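Local structure of ketol-acid reductoisomerase (NAD(+)) (uncultured archaeon GZfos26G2, 4XDY) at residues H112-F118 with E191-L196; V42-T47 with F66-I71; L102-L108 with P123-V127; E141-Y145 with A175-T179. The protein catalyses the Mg(2+)-dependent methyl migration and NADH-preferring reduction that turn (S)-2-acetolactate into (R)-2,3-dihydroxy-isovalerate, a step in branched-chain amino acid biosynthesis. The contacts are given in a common frame with arbitrary orientation. Numbering follows the deposited sequence.

Contact 1. Residues H112-F118 with E191-L196. With MG (magnesium ion), chain D; MG (magnesium ion), chain C; NAI (1,4-dihydronicotinamide adenine dinucleotide), chain E; HIO (N-hydroxy-N-isopropyloxamic acid), chain H.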
# COMPACT_ATOMS: atom_id res chain seq x y z
N HIS A 112 -7.89 -11.25 -18.72
CA HIS A 112 -7.90 -12.23 -17.65
C HIS A 112 -8.28 -13.52 -18.34
O HIS A 112 -9.24 -13.52 -19.17
CB HIS A 112 -8.98 -11.85 -16.63
CG HIS A 112 -9.08 -12.76 -15.45
ND1 HIS A 112 -8.00 -13.43 -14.85
CD2 HIS A 112 -10.18 -13.12 -14.73
CE1 HIS A 112 -8.45 -14.08 -13.77
NE2 HIS A 112 -9.77 -13.89 -13.69
N GLY A 113 -7.62 -14.61 -17.93
CA GLY A 113 -7.86 -15.94 -18.54
C GLY A 113 -9.11 -16.73 -18.20
O GLY A 113 -9.34 -17.81 -18.79
N PHE A 114 -9.91 -16.18 -17.23
CA PHE A 114 -11.01 -16.94 -16.57
C PHE A 114 -11.87 -17.66 -17.63
O PHE A 114 -12.03 -18.89 -17.59
CB PHE A 114 -11.85 -15.98 -15.71
CG PHE A 114 -12.91 -16.63 -14.89
CD1 PHE A 114 -14.17 -16.95 -15.43
CD2 PHE A 114 -12.70 -16.91 -13.54
CE1 PHE A 114 -15.16 -17.54 -14.66
CE2 PHE A 114 -13.71 -17.51 -12.77
CZ PHE A 114 -14.92 -17.82 -13.34
N ASN A 115 -12.44 -16.89 -18.56
CA ASN A 115 -13.46 -17.47 -19.44
C ASN A 115 -12.94 -18.49 -20.41
O ASN A 115 -13.64 -19.48 -20.73
CB ASN A 115 -14.28 -16.39 -20.10
CG ASN A 115 -15.32 -15.78 -19.13
OD1 ASN A 115 -16.00 -16.53 -18.42
ND2 ASN A 115 -15.39 -14.50 -19.06
N ILE A 116 -11.73 -18.25 -20.88
CA ILE A 116 -11.06 -19.25 -21.75
C ILE A 116 -10.59 -20.47 -20.94
O ILE A 116 -10.87 -21.62 -21.28
CB ILE A 116 -9.89 -18.62 -22.56
CG1 ILE A 116 -10.41 -17.65 -23.62
CG2 ILE A 116 -8.96 -19.70 -23.07
CD1 ILE A 116 -11.21 -18.36 -24.71
N CYS A 117 -9.94 -20.19 -19.81
CA CYS A 117 -9.44 -21.26 -18.93
C CYS A 117 -10.54 -22.23 -18.48
O CYS A 117 -10.34 -23.46 -18.52
CB CYS A 117 -8.84 -20.61 -17.66
SG CYS A 117 -8.25 -21.78 -16.42
N PHE A 118 -11.66 -21.69 -18.00
CA PHE A 118 -12.75 -22.51 -17.51
C PHE A 118 -13.71 -22.90 -18.58
O PHE A 118 -14.77 -23.48 -18.28
CB PHE A 118 -13.39 -21.89 -16.26
CG PHE A 118 -12.42 -21.73 -15.12
CD1 PHE A 118 -11.85 -22.85 -14.54
CD2 PHE A 118 -12.09 -20.47 -14.63
CE1 PHE A 118 -10.96 -22.75 -13.48
CE2 PHE A 118 -11.18 -20.35 -13.57
CZ PHE A 118 -10.62 -21.49 -13.00
N GLU A 191 -2.12 -17.58 -15.67
CA GLU A 191 -2.64 -16.26 -15.33
C GLU A 191 -3.90 -16.35 -14.52
O GLU A 191 -4.00 -15.69 -13.48
CB GLU A 191 -2.92 -15.40 -16.54
CG GLU A 191 -3.14 -13.93 -16.15
CD GLU A 191 -4.59 -13.54 -15.73
OE1 GLU A 191 -5.53 -14.28 -16.04
OE2 GLU A 191 -4.65 -12.48 -15.10
N THR A 192 -4.82 -17.23 -14.91
CA THR A 192 -6.10 -17.27 -14.31
C THR A 192 -5.93 -17.62 -12.84
O THR A 192 -6.50 -17.00 -11.93
CB THR A 192 -6.99 -18.31 -14.97
OG1 THR A 192 -7.19 -17.95 -16.37
CG2 THR A 192 -8.32 -18.35 -14.26
N TYR A 193 -5.12 -18.65 -12.58
CA TYR A 193 -5.01 -19.13 -11.22
C TYR A 193 -4.25 -18.22 -10.31
O TYR A 193 -4.70 -17.96 -9.16
CB TYR A 193 -4.35 -20.53 -11.20
CG TYR A 193 -4.98 -21.57 -12.08
CD1 TYR A 193 -6.35 -21.62 -12.31
CD2 TYR A 193 -4.19 -22.58 -12.64
CE1 TYR A 193 -6.93 -22.60 -13.12
CE2 TYR A 193 -4.76 -23.57 -13.45
CZ TYR A 193 -6.12 -23.61 -13.67
OH TYR A 193 -6.69 -24.57 -14.46
N GLU A 194 -3.16 -17.67 -10.78
CA GLU A 194 -2.33 -16.77 -9.93
C GLU A 194 -3.13 -15.50 -9.63
O GLU A 194 -3.05 -14.96 -8.54
CB GLU A 194 -0.98 -16.46 -10.56
CG GLU A 194 -0.99 -15.64 -11.83
CD GLU A 194 -1.16 -14.17 -11.61
OE1 GLU A 194 -1.55 -13.48 -12.59
OE2 GLU A 194 -0.81 -13.65 -10.48
N ASP A 195 -3.87 -15.05 -10.64
CA ASP A 195 -4.64 -13.78 -10.54
C ASP A 195 -5.75 -13.91 -9.50
O ASP A 195 -5.90 -13.07 -8.64
CB ASP A 195 -5.22 -13.42 -11.89
CG ASP A 195 -5.86 -12.03 -11.86
OD1 ASP A 195 -5.10 -11.05 -11.88
OD2 ASP A 195 -7.11 -12.01 -11.72
N LEU A 196 -6.52 -14.96 -9.63
CA LEU A 196 -7.59 -15.27 -8.70
C LEU A 196 -7.04 -15.43 -7.29
O LEU A 196 -7.53 -14.81 -6.35
CB LEU A 196 -8.33 -16.48 -9.14
CG LEU A 196 -9.24 -16.37 -10.37
CD1 LEU A 196 -9.85 -17.71 -10.67
CD2 LEU A 196 -10.39 -15.37 -10.22
MG MG D . -5.13 -9.23 -11.02
MG MG C . -8.51 -10.52 -11.41
PA NAI E . -16.08 -3.36 -15.79
O1A NAI E . -16.84 -4.07 -14.66
O2A NAI E . -15.44 -2.06 -15.55
O5B NAI E . -17.06 -3.44 -17.06
C5B NAI E . -16.70 -2.75 -18.30
C4B NAI E . -17.99 -2.09 -18.88
O4B NAI E . -18.82 -3.17 -19.27
C3B NAI E . -18.86 -1.22 -17.94
O3B NAI E . -18.22 0.05 -17.80
C2B NAI E . -20.20 -1.23 -18.66
O2B NAI E . -20.22 -0.14 -19.59
C1B NAI E . -20.15 -2.59 -19.39
N9A NAI E . -21.10 -3.53 -18.83
C8A NAI E . -21.24 -3.75 -17.45
N7A NAI E . -22.20 -4.66 -17.26
C5A NAI E . -22.69 -4.98 -18.48
C6A NAI E . -23.74 -5.85 -18.97
N6A NAI E . -24.50 -6.58 -18.14
N1A NAI E . -23.94 -5.99 -20.31
C2A NAI E . -23.22 -5.26 -21.19
N3A NAI E . -22.24 -4.44 -20.85
C4A NAI E . -21.94 -4.25 -19.51
O3 NAI E . -14.89 -4.46 -16.30
PN NAI E . -13.35 -4.46 -15.69
O1N NAI E . -13.38 -4.54 -14.18
O2N NAI E . -12.66 -3.33 -16.34
O5D NAI E . -12.98 -5.92 -16.18
C5D NAI E . -12.66 -6.12 -17.60
C4D NAI E . -11.75 -7.39 -17.79
O4D NAI E . -10.48 -6.97 -17.26
C3D NAI E . -12.13 -8.62 -16.99
O3D NAI E . -11.78 -9.80 -17.71
C2D NAI E . -11.29 -8.55 -15.69
O2D NAI E . -11.06 -9.78 -15.01
C1D NAI E . -10.02 -7.94 -16.24
N1N NAI E . -9.13 -7.20 -15.33
C2N NAI E . -9.64 -6.17 -14.63
C3N NAI E . -8.86 -5.44 -13.80
C7N NAI E . -9.41 -4.29 -13.15
O7N NAI E . -10.63 -4.06 -12.91
N7N NAI E . -8.54 -3.32 -13.00
C4N NAI E . -7.45 -5.78 -13.70
C5N NAI E . -6.94 -6.73 -14.64
C6N NAI E . -7.82 -7.44 -15.41
C1 HIO H . -9.09 -7.80 -10.83
O11 HIO H . -9.69 -8.87 -11.15
O12 HIO H . -9.58 -6.63 -10.69
C2 HIO H . -7.59 -8.05 -10.73
O2 HIO H . -7.13 -9.10 -11.26
N3 HIO H . -6.77 -7.29 -10.03
O3 HIO H . -5.33 -7.38 -10.27
C4 HIO H . -7.21 -6.31 -9.08
C41 HIO H . -6.44 -6.52 -7.77
C42 HIO H . -6.98 -4.95 -9.72
O HOH W 1 -5.30 -10.21 -9.16
O HOH W 2 -10.10 -11.85 -11.44
O HOH W 3 -8.62 -10.27 -13.55
O HOH W 4 -4.84 -8.66 -13.12
O HOH W 5 -2.96 -9.28 -10.81
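Here the Rossmann domain meets helix 188-203 of the C-terminal knotted domain, at the active site. His-112, the predicted active-site residue, leads segment 112-118: its ND1 donates to Glu-191 OE1 (2.9 Å), a His-carboxylate hydrogen bond, while CB lies 3.4 Å from O2D of the dihydronicotinamide cofactor. Gly-113 N donates to the same Glu-191 OE1 (2.8 Å); Lys-135 NZ forms a salt bridge with Glu-191 OE2 and hydrogen-bonds Asp-195 OD1. A CB on Gly-113 would collide with Thr-192 OG1, which is hydrogen-bonded to Phe-188 O; without one, the CA atoms of Gly-113 and Thr-192 come to 4.8 Å. Phe-114 CD2 touches Leu-196 CD1 at 4.1 Å. One turn on, Cys-117 SG sits 3.6 Å from Tyr-193 CE1, an oblique sulfur-aromatic contact, and Phe-118 CE2 packs against Thr-192 CG2 (3.6 Å). Asp-195 bridges both magnesium ions, as does O2 of the inhibitor N-hydroxy-N-isopropyloxamic acid: Asp-195 OD1 binds MG of chain D at 2.0 Å and OD2 MG of chain C at 2.1 Å.

Contact 2. Residues V42-T47 with F66-I71. With NAI (1,4-dihydronicotinamide adenine dinucleotide), chain E.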
# COMPACT_ATOMS: atom_id res chain seq x y z
N VAL A 42 -8.08 2.76 -32.30
CA VAL A 42 -9.02 2.05 -31.40
C VAL A 42 -10.46 2.39 -31.68
O VAL A 42 -10.78 3.59 -31.87
CB VAL A 42 -8.74 2.42 -29.92
CG1 VAL A 42 -9.75 1.72 -28.98
CG2 VAL A 42 -7.31 2.08 -29.55
N VAL A 43 -11.34 1.41 -31.63
CA VAL A 43 -12.77 1.70 -31.58
C VAL A 43 -13.35 1.06 -30.34
O VAL A 43 -12.78 0.04 -29.87
CB VAL A 43 -13.51 1.28 -32.86
CG1 VAL A 43 -12.84 1.99 -34.04
CG2 VAL A 43 -13.55 -0.21 -33.06
N ILE A 44 -14.31 1.76 -29.74
CA ILE A 44 -15.04 1.24 -28.54
C ILE A 44 -16.29 0.53 -28.94
O ILE A 44 -17.14 1.10 -29.65
CB ILE A 44 -15.35 2.34 -27.52
CG1 ILE A 44 -14.09 3.13 -27.18
CG2 ILE A 44 -15.99 1.73 -26.26
CD1 ILE A 44 -12.92 2.27 -26.62
N GLY A 45 -16.42 -0.69 -28.48
CA GLY A 45 -17.69 -1.44 -28.49
C GLY A 45 -18.35 -1.27 -27.11
O GLY A 45 -17.78 -1.63 -26.09
N GLU A 46 -19.56 -0.68 -27.10
CA GLU A 46 -20.29 -0.49 -25.85
C GLU A 46 -21.76 -0.63 -26.09
O GLU A 46 -22.17 -0.91 -27.22
CB GLU A 46 -19.94 0.85 -25.19
CG GLU A 46 -18.99 0.73 -24.00
CD GLU A 46 -19.56 0.07 -22.74
OE1 GLU A 46 -20.69 -0.40 -22.75
OE2 GLU A 46 -18.78 -0.09 -21.72
N THR A 47 -22.52 -0.55 -24.99
CA THR A 47 -23.95 -0.67 -25.02
C THR A 47 -24.57 0.64 -24.48
O THR A 47 -24.27 1.08 -23.37
CB THR A 47 -24.41 -1.86 -24.18
OG1 THR A 47 -23.72 -3.05 -24.60
CG2 THR A 47 -25.93 -2.07 -24.36
N PHE A 66 -13.53 8.93 -28.59
CA PHE A 66 -13.50 7.69 -29.35
C PHE A 66 -14.64 7.55 -30.31
O PHE A 66 -15.71 8.03 -30.05
CB PHE A 66 -13.54 6.51 -28.35
CG PHE A 66 -12.30 6.35 -27.61
CD1 PHE A 66 -11.27 5.56 -28.13
CD2 PHE A 66 -12.10 7.01 -26.44
CE1 PHE A 66 -10.05 5.46 -27.46
CE2 PHE A 66 -10.89 6.91 -25.77
CZ PHE A 66 -9.88 6.12 -26.26
N GLU A 67 -14.43 6.79 -31.37
CA GLU A 67 -15.54 6.20 -32.07
C GLU A 67 -16.19 5.09 -31.23
O GLU A 67 -15.51 4.13 -30.85
CB GLU A 67 -15.12 5.67 -33.43
CG GLU A 67 -16.20 4.87 -34.10
CD GLU A 67 -15.88 4.44 -35.54
OE1 GLU A 67 -14.69 4.36 -35.92
OE2 GLU A 67 -16.86 4.17 -36.27
N VAL A 68 -17.50 5.17 -31.02
CA VAL A 68 -18.22 4.31 -30.11
C VAL A 68 -19.35 3.65 -30.88
O VAL A 68 -20.21 4.32 -31.45
CB VAL A 68 -18.69 5.10 -28.86
CG1 VAL A 68 -19.37 4.20 -27.84
CG2 VAL A 68 -17.55 5.89 -28.26
N LEU A 69 -19.31 2.33 -30.94
CA LEU A 69 -20.26 1.56 -31.65
C LEU A 69 -20.88 0.56 -30.75
O LEU A 69 -20.24 0.17 -29.76
CB LEU A 69 -19.55 0.80 -32.78
CG LEU A 69 -18.71 1.64 -33.76
CD1 LEU A 69 -17.82 0.83 -34.68
CD2 LEU A 69 -19.64 2.49 -34.58
N PRO A 70 -22.03 -0.00 -31.17
CA PRO A 70 -22.53 -1.21 -30.58
C PRO A 70 -21.48 -2.31 -30.71
O PRO A 70 -20.66 -2.30 -31.63
CB PRO A 70 -23.79 -1.56 -31.41
CG PRO A 70 -24.13 -0.31 -32.17
CD PRO A 70 -22.88 0.48 -32.31
N ILE A 71 -21.51 -3.25 -29.77
CA ILE A 71 -20.49 -4.31 -29.74
C ILE A 71 -20.41 -5.08 -31.07
O ILE A 71 -19.29 -5.36 -31.56
CB ILE A 71 -20.69 -5.27 -28.52
CG1 ILE A 71 -20.46 -4.46 -27.23
CG2 ILE A 71 -19.83 -6.52 -28.62
CD1 ILE A 71 -20.80 -5.17 -25.94
PA NAI E . -16.08 -3.36 -15.79
O1A NAI E . -16.84 -4.07 -14.66
O2A NAI E . -15.44 -2.06 -15.55
O5B NAI E . -17.06 -3.44 -17.06
C5B NAI E . -16.70 -2.75 -18.30
C4B NAI E . -17.99 -2.09 -18.88
O4B NAI E . -18.82 -3.17 -19.27
C3B NAI E . -18.86 -1.22 -17.94
O3B NAI E . -18.22 0.05 -17.80
C2B NAI E . -20.20 -1.23 -18.66
O2B NAI E . -20.22 -0.14 -19.59
C1B NAI E . -20.15 -2.59 -19.39
N9A NAI E . -21.10 -3.53 -18.83
C8A NAI E . -21.24 -3.75 -17.45
N7A NAI E . -22.20 -4.66 -17.26
C5A NAI E . -22.69 -4.98 -18.48
C6A NAI E . -23.74 -5.85 -18.97
N6A NAI E . -24.50 -6.58 -18.14
N1A NAI E . -23.94 -5.99 -20.31
C2A NAI E . -23.22 -5.26 -21.19
N3A NAI E . -22.24 -4.44 -20.85
C4A NAI E . -21.94 -4.25 -19.51
O3 NAI E . -14.89 -4.46 -16.30
PN NAI E . -13.35 -4.46 -15.69
O1N NAI E . -13.38 -4.54 -14.18
O2N NAI E . -12.66 -3.33 -16.34
O5D NAI E . -12.98 -5.92 -16.18
C5D NAI E . -12.66 -6.12 -17.60
C4D NAI E . -11.75 -7.39 -17.79
O4D NAI E . -10.48 -6.97 -17.26
C3D NAI E . -12.13 -8.62 -16.99
O3D NAI E . -11.78 -9.80 -17.71
C2D NAI E . -11.29 -8.55 -15.69
O2D NAI E . -11.06 -9.78 -15.01
C1D NAI E . -10.02 -7.94 -16.24
N1N NAI E . -9.13 -7.20 -15.33
C2N NAI E . -9.64 -6.17 -14.63
C3N NAI E . -8.86 -5.44 -13.80
C7N NAI E . -9.41 -4.29 -13.15
O7N NAI E . -10.63 -4.06 -12.91
N7N NAI E . -8.54 -3.32 -13.00
C4N NAI E . -7.45 -5.78 -13.70
C5N NAI E . -6.94 -6.73 -14.64
C6N NAI E . -7.82 -7.44 -15.41
O HOH W 6 -11.74 6.00 -31.95
O HOH W 7 -23.72 -3.68 -27.65
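This is a pairing of parallel beta strands at the cofactor-binding end of the N-terminal domain, where strand 67-70 lies alongside strand 41-50. The two short axes approach to 4.6 Å and diverge by 36°, a marked twist. Three backbone hydrogen bonds set the register: Ile-44 N to Glu-67 O (2.9 Å), Leu-69 N to Ile-44 O (2.8 Å) and Glu-46 N to Leu-69 O (2.9 Å). At the ends water takes over. Water 6 joins Val-42 O to Glu-67 N, and water 7 is held by Glu-46 O, Thr-47 OG1 and Ile-71 N where helix 71-77 begins. On one face of the sheet Ile-44 and Val-68 lie together (CB to CG2, 4.2 Å), and Ile-44 CD1 covers a face of the Phe-66 ring, under helix 26-37. Strand 41-50 also pairs with strand 18-22 on its other edge, through Val-43 and Gly-45, so this is the Rossmann sheet, and Glu-46 stands where such folds commonly place an acidic residue for the adenosine ribose. Its OE2 accepts a hydrogen bond from O2B of the cofactor (2.6 Å) and another from Tyr-24 N, as fits a preference for NADH, whose ribose has a hydroxyl there instead of the NADPH phosphate. Glu-46 OE1 meanwhile accepts from Thr-47 N at 2.9 Å.

Contact 3. Residues L102-L108 with P123-V127; sequences LKAGKAL and PPEDV
Two turns meet at the surface of the Rossmann domain. Lys-103 to Lys-106 form a type II turn, closed by Lys-106 N to Lys-103 O (3.1 Å), with Gly-105 at 74/-6 and Ala-104 at -43/136; Ala-107 and Leu-108 then run extended. Pro-124 to Val-127 make a type I turn, Glu-125 at -64/-26 and Asp-126 at -100/16, with a weak closing bond from Val-127 N to Pro-124 O (3.5 Å). CA atoms pair as Ala-104 with Asp-126 (5.0 Å) and Gly-105 with Val-127 (4.8 Å), and Gly-105 N hydrogen-bonds Asp-126 O at 2.9 Å. Leu-102 is m,t (-78°, -169°) and sets CD1 3.8 Å from Pro-124 CD. Val-127, chi1 m (-56°), fits against the first turn: CG1 lies 3.7 Å from Lys-103 O and 4.3 Å from Leu-102 CB, CB 3.4 Å from Lys-106 O. Leu-108, t,p (-168°, 65°), brings CD2 4.0 Å from Pro-123 CB, whose ring is C-gamma exo; Pro-124 is endo. Asp-126 is p (61°), with OD2 3.6 Å from Ala-104 CB. Lys-106, m,t,t,m, leads away to the carbonyls of Gly-78 and Glu-76. The turns lead into neighbouring parallel strands, 107-110 and 128-134, of the Rossmann sheet.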
# COMPACT_ATOMS: atom_id res chain seq x y z
N LEU A 102 -17.02 -12.76 -35.96
CA LEU A 102 -15.60 -13.20 -35.95
C LEU A 102 -15.32 -13.65 -37.40
O LEU A 102 -16.21 -14.15 -38.09
CB LEU A 102 -15.34 -14.30 -34.95
CG LEU A 102 -15.24 -13.79 -33.49
CD1 LEU A 102 -14.71 -14.87 -32.53
CD2 LEU A 102 -14.39 -12.52 -33.29
N LYS A 103 -14.17 -13.33 -37.91
CA LYS A 103 -13.79 -13.86 -39.21
C LYS A 103 -12.44 -14.49 -38.95
O LYS A 103 -11.66 -13.98 -38.14
CB LYS A 103 -13.63 -12.71 -40.21
CG LYS A 103 -14.96 -12.08 -40.59
CD LYS A 103 -15.54 -12.75 -41.80
CE LYS A 103 -14.87 -12.23 -43.08
NZ LYS A 103 -15.91 -11.85 -44.07
N ALA A 104 -12.11 -15.47 -39.78
CA ALA A 104 -10.73 -16.03 -39.76
C ALA A 104 -9.68 -15.03 -39.68
O ALA A 104 -9.67 -14.05 -40.40
CB ALA A 104 -10.49 -16.93 -40.99
N GLY A 105 -8.72 -15.32 -38.82
CA GLY A 105 -7.55 -14.48 -38.60
C GLY A 105 -7.67 -13.21 -37.84
O GLY A 105 -6.66 -12.51 -37.65
N LYS A 106 -8.89 -12.80 -37.47
CA LYS A 106 -8.98 -11.84 -36.34
C LYS A 106 -8.30 -12.48 -35.10
O LYS A 106 -8.12 -13.73 -35.02
CB LYS A 106 -10.45 -11.54 -36.02
CG LYS A 106 -11.12 -10.41 -36.87
CD LYS A 106 -12.60 -10.28 -36.50
CE LYS A 106 -13.46 -9.60 -37.57
NZ LYS A 106 -13.06 -8.20 -37.79
N ALA A 107 -8.00 -11.61 -34.13
CA ALA A 107 -7.51 -12.08 -32.82
C ALA A 107 -8.57 -11.70 -31.76
O ALA A 107 -9.09 -10.57 -31.77
CB ALA A 107 -6.19 -11.42 -32.49
N LEU A 108 -8.95 -12.67 -30.98
CA LEU A 108 -9.79 -12.48 -29.75
C LEU A 108 -8.85 -12.37 -28.57
O LEU A 108 -8.07 -13.30 -28.28
CB LEU A 108 -10.67 -13.69 -29.63
CG LEU A 108 -11.85 -13.61 -28.61
CD1 LEU A 108 -12.89 -12.56 -28.98
CD2 LEU A 108 -12.48 -14.98 -28.40
N PRO A 123 -13.66 -20.41 -28.45
CA PRO A 123 -13.54 -19.59 -29.68
C PRO A 123 -13.49 -20.51 -30.93
O PRO A 123 -13.30 -21.66 -30.79
CB PRO A 123 -12.24 -18.81 -29.48
CG PRO A 123 -11.96 -18.97 -28.01
CD PRO A 123 -12.43 -20.38 -27.68
N PRO A 124 -13.87 -20.01 -32.07
CA PRO A 124 -13.60 -20.83 -33.27
C PRO A 124 -12.09 -21.15 -33.45
O PRO A 124 -11.20 -20.35 -33.05
CB PRO A 124 -14.15 -19.97 -34.42
CG PRO A 124 -14.15 -18.60 -33.94
CD PRO A 124 -14.21 -18.62 -32.40
N GLU A 125 -11.83 -22.24 -34.15
CA GLU A 125 -10.49 -22.72 -34.41
C GLU A 125 -9.66 -21.74 -35.25
O GLU A 125 -8.44 -21.68 -35.12
CB GLU A 125 -10.51 -24.16 -34.92
CG GLU A 125 -11.15 -24.33 -36.30
CD GLU A 125 -10.18 -24.00 -37.46
OE1 GLU A 125 -10.67 -23.71 -38.58
OE2 GLU A 125 -8.94 -23.99 -37.21
N ASP A 126 -10.30 -20.91 -36.06
CA ASP A 126 -9.56 -20.12 -37.05
C ASP A 126 -9.30 -18.71 -36.65
O ASP A 126 -8.96 -17.88 -37.47
CB ASP A 126 -10.26 -20.23 -38.44
CG ASP A 126 -11.68 -19.68 -38.42
OD1 ASP A 126 -12.17 -19.19 -37.37
OD2 ASP A 126 -12.31 -19.69 -39.48
N VAL A 127 -9.46 -18.38 -35.36
CA VAL A 127 -9.06 -17.07 -34.84
C VAL A 127 -7.93 -17.19 -33.85
O VAL A 127 -7.80 -18.18 -33.16
CB VAL A 127 -10.28 -16.26 -34.16
CG1 VAL A 127 -11.42 -16.12 -35.16
CG2 VAL A 127 -10.72 -16.96 -32.91

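Contact 4. Residues E141-Y145 with A175-T179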
# COMPACT_ATOMS: atom_id res chain seq x y z
N GLU A 141 -2.95 1.87 -13.58
CA GLU A 141 -2.37 1.54 -14.90
C GLU A 141 -2.31 2.77 -15.80
O GLU A 141 -1.24 3.11 -16.39
CB GLU A 141 -3.19 0.44 -15.55
CG GLU A 141 -2.82 0.09 -16.98
CD GLU A 141 -3.79 -0.89 -17.60
OE1 GLU A 141 -4.62 -1.46 -16.86
OE2 GLU A 141 -3.73 -1.08 -18.84
N ARG A 142 -3.41 3.51 -15.86
CA ARG A 142 -3.43 4.71 -16.64
C ARG A 142 -2.49 5.80 -16.12
O ARG A 142 -1.72 6.36 -16.87
CB ARG A 142 -4.87 5.23 -16.74
CG ARG A 142 -4.94 6.60 -17.47
CD ARG A 142 -4.51 6.42 -18.92
NE ARG A 142 -4.86 7.62 -19.71
CZ ARG A 142 -4.26 7.98 -20.85
NH1 ARG A 142 -3.23 7.31 -21.31
NH2 ARG A 142 -4.65 9.10 -21.47
N LYS A 143 -2.45 5.97 -14.80
CA LYS A 143 -1.55 6.86 -14.15
C LYS A 143 -0.12 6.53 -14.40
O LYS A 143 0.70 7.45 -14.69
CB LYS A 143 -1.78 6.89 -12.65
CG LYS A 143 -2.98 7.72 -12.21
CD LYS A 143 -3.05 7.76 -10.68
CE LYS A 143 -1.95 8.64 -10.11
NZ LYS A 143 -0.64 7.98 -9.89
N ALA A 144 0.22 5.24 -14.28
CA ALA A 144 1.59 4.83 -14.57
C ALA A 144 2.00 5.22 -15.99
O ALA A 144 3.15 5.71 -16.22
CB ALA A 144 1.78 3.30 -14.34
N TYR A 145 1.10 5.01 -16.95
CA TYR A 145 1.40 5.32 -18.34
C TYR A 145 1.63 6.84 -18.50
O TYR A 145 2.63 7.27 -19.08
CB TYR A 145 0.24 4.87 -19.21
CG TYR A 145 0.37 5.20 -20.67
CD1 TYR A 145 0.12 6.49 -21.12
CD2 TYR A 145 0.78 4.28 -21.58
CE1 TYR A 145 0.28 6.83 -22.48
CE2 TYR A 145 0.93 4.59 -22.92
CZ TYR A 145 0.64 5.89 -23.36
OH TYR A 145 0.77 6.19 -24.72
N ALA A 175 2.95 -1.04 -26.66
CA ALA A 175 2.17 0.18 -26.97
C ALA A 175 1.49 0.76 -25.67
O ALA A 175 1.35 1.98 -25.49
CB ALA A 175 1.15 -0.10 -28.01
N MET A 176 1.09 -0.15 -24.76
CA MET A 176 0.54 0.29 -23.43
C MET A 176 1.59 0.55 -22.39
O MET A 176 1.26 0.98 -21.27
CB MET A 176 -0.54 -0.70 -22.93
CG MET A 176 -1.74 -0.70 -23.83
SD MET A 176 -3.15 -1.70 -23.35
CE MET A 176 -2.49 -3.35 -23.59
N HIS A 177 2.87 0.38 -22.76
CA HIS A 177 4.02 0.70 -21.91
C HIS A 177 4.21 -0.23 -20.69
O HIS A 177 4.97 0.08 -19.74
CB HIS A 177 4.02 2.15 -21.46
CG HIS A 177 4.13 3.16 -22.59
ND1 HIS A 177 4.30 4.50 -22.36
CD2 HIS A 177 4.08 3.02 -23.94
CE1 HIS A 177 4.36 5.15 -23.52
NE2 HIS A 177 4.18 4.29 -24.49
N TRP A 178 3.54 -1.38 -20.72
CA TRP A 178 3.66 -2.35 -19.62
C TRP A 178 5.07 -2.95 -19.63
O TRP A 178 5.58 -3.36 -18.63
CB TRP A 178 2.66 -3.48 -19.76
CG TRP A 178 1.18 -3.11 -19.71
CD1 TRP A 178 0.63 -1.87 -19.54
CD2 TRP A 178 0.10 -3.99 -19.96
NE1 TRP A 178 -0.73 -1.92 -19.68
CE2 TRP A 178 -1.10 -3.21 -19.91
CE3 TRP A 178 -0.01 -5.34 -20.23
CZ2 TRP A 178 -2.36 -3.76 -20.16
CZ3 TRP A 178 -1.25 -5.88 -20.45
CH2 TRP A 178 -2.40 -5.08 -20.41
N THR A 179 5.69 -2.98 -20.81
CA THR A 179 7.07 -3.44 -20.94
C THR A 179 8.06 -2.59 -20.18
O THR A 179 9.15 -3.08 -19.86
CB THR A 179 7.47 -3.44 -22.48
OG1 THR A 179 6.99 -2.25 -23.10
CG2 THR A 179 6.88 -4.58 -23.14
O HOH W 8 4.55 5.49 -20.00
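Segment 141-145 is one turn of helix 138-146, with Tyr-145 N bonded to Glu-141 O at 3.1 Å; segment 175-179 leaves the end of helix 165-175 through a Schellman motif in which His-177 takes positive phi (69/16). The backbones stay well apart, the nearest CA atoms being those of Tyr-145 and His-177 at 6.4 Å, so side chains fill the gap. The Tyr-145 and His-177 rings form an offset stack, centroids 4.2 Å apart and planes at 24°. The edge of the tyrosine ring meets the carbonyl of the helix end, CD2 to Met-176 O at 3.3 Å, and its hydroxyl reaches Ser-38. Trp-178 gives a weak hydrogen bond from NE1 to Glu-141 OE2 (3.2 Å), whereas Glu-141 OE1 is bonded to Gln-27, a cofactor-binding residue. Within the Rossmann domain the contact thus joins helix 138-146 to the loop that follows helix 165-175, beside helix 26-37. Water 8 spans the stacked pair, 2.8 Å from Tyr-145 O and 2.6 Å from His-177 ND1.

Overall arrangement
Contacts 2, 3 and 4 lie within the Rossmann domain, while contact 1 joins that domain to the C-terminal one. Contacts 1 and 2 touch the same cofactor at its two riboses, that of the nicotinamide half and that of the adenosine half, with centres 25 Å apart. Contact 3 reaches the same sheet as contact 2, about 9 Å away between nearest atoms, and touches contact 1 directly through Ile-116 CD1 and Pro-123 CG, 3.4 Å apart; its Leu-108 side chain is still about 12 Å from the cofactor. Contact 4 is nested in the chain loop closed by contact 1, and its Glu-141 side chain comes within about 6 Å of the cofactor and 8 Å of the inhibitor.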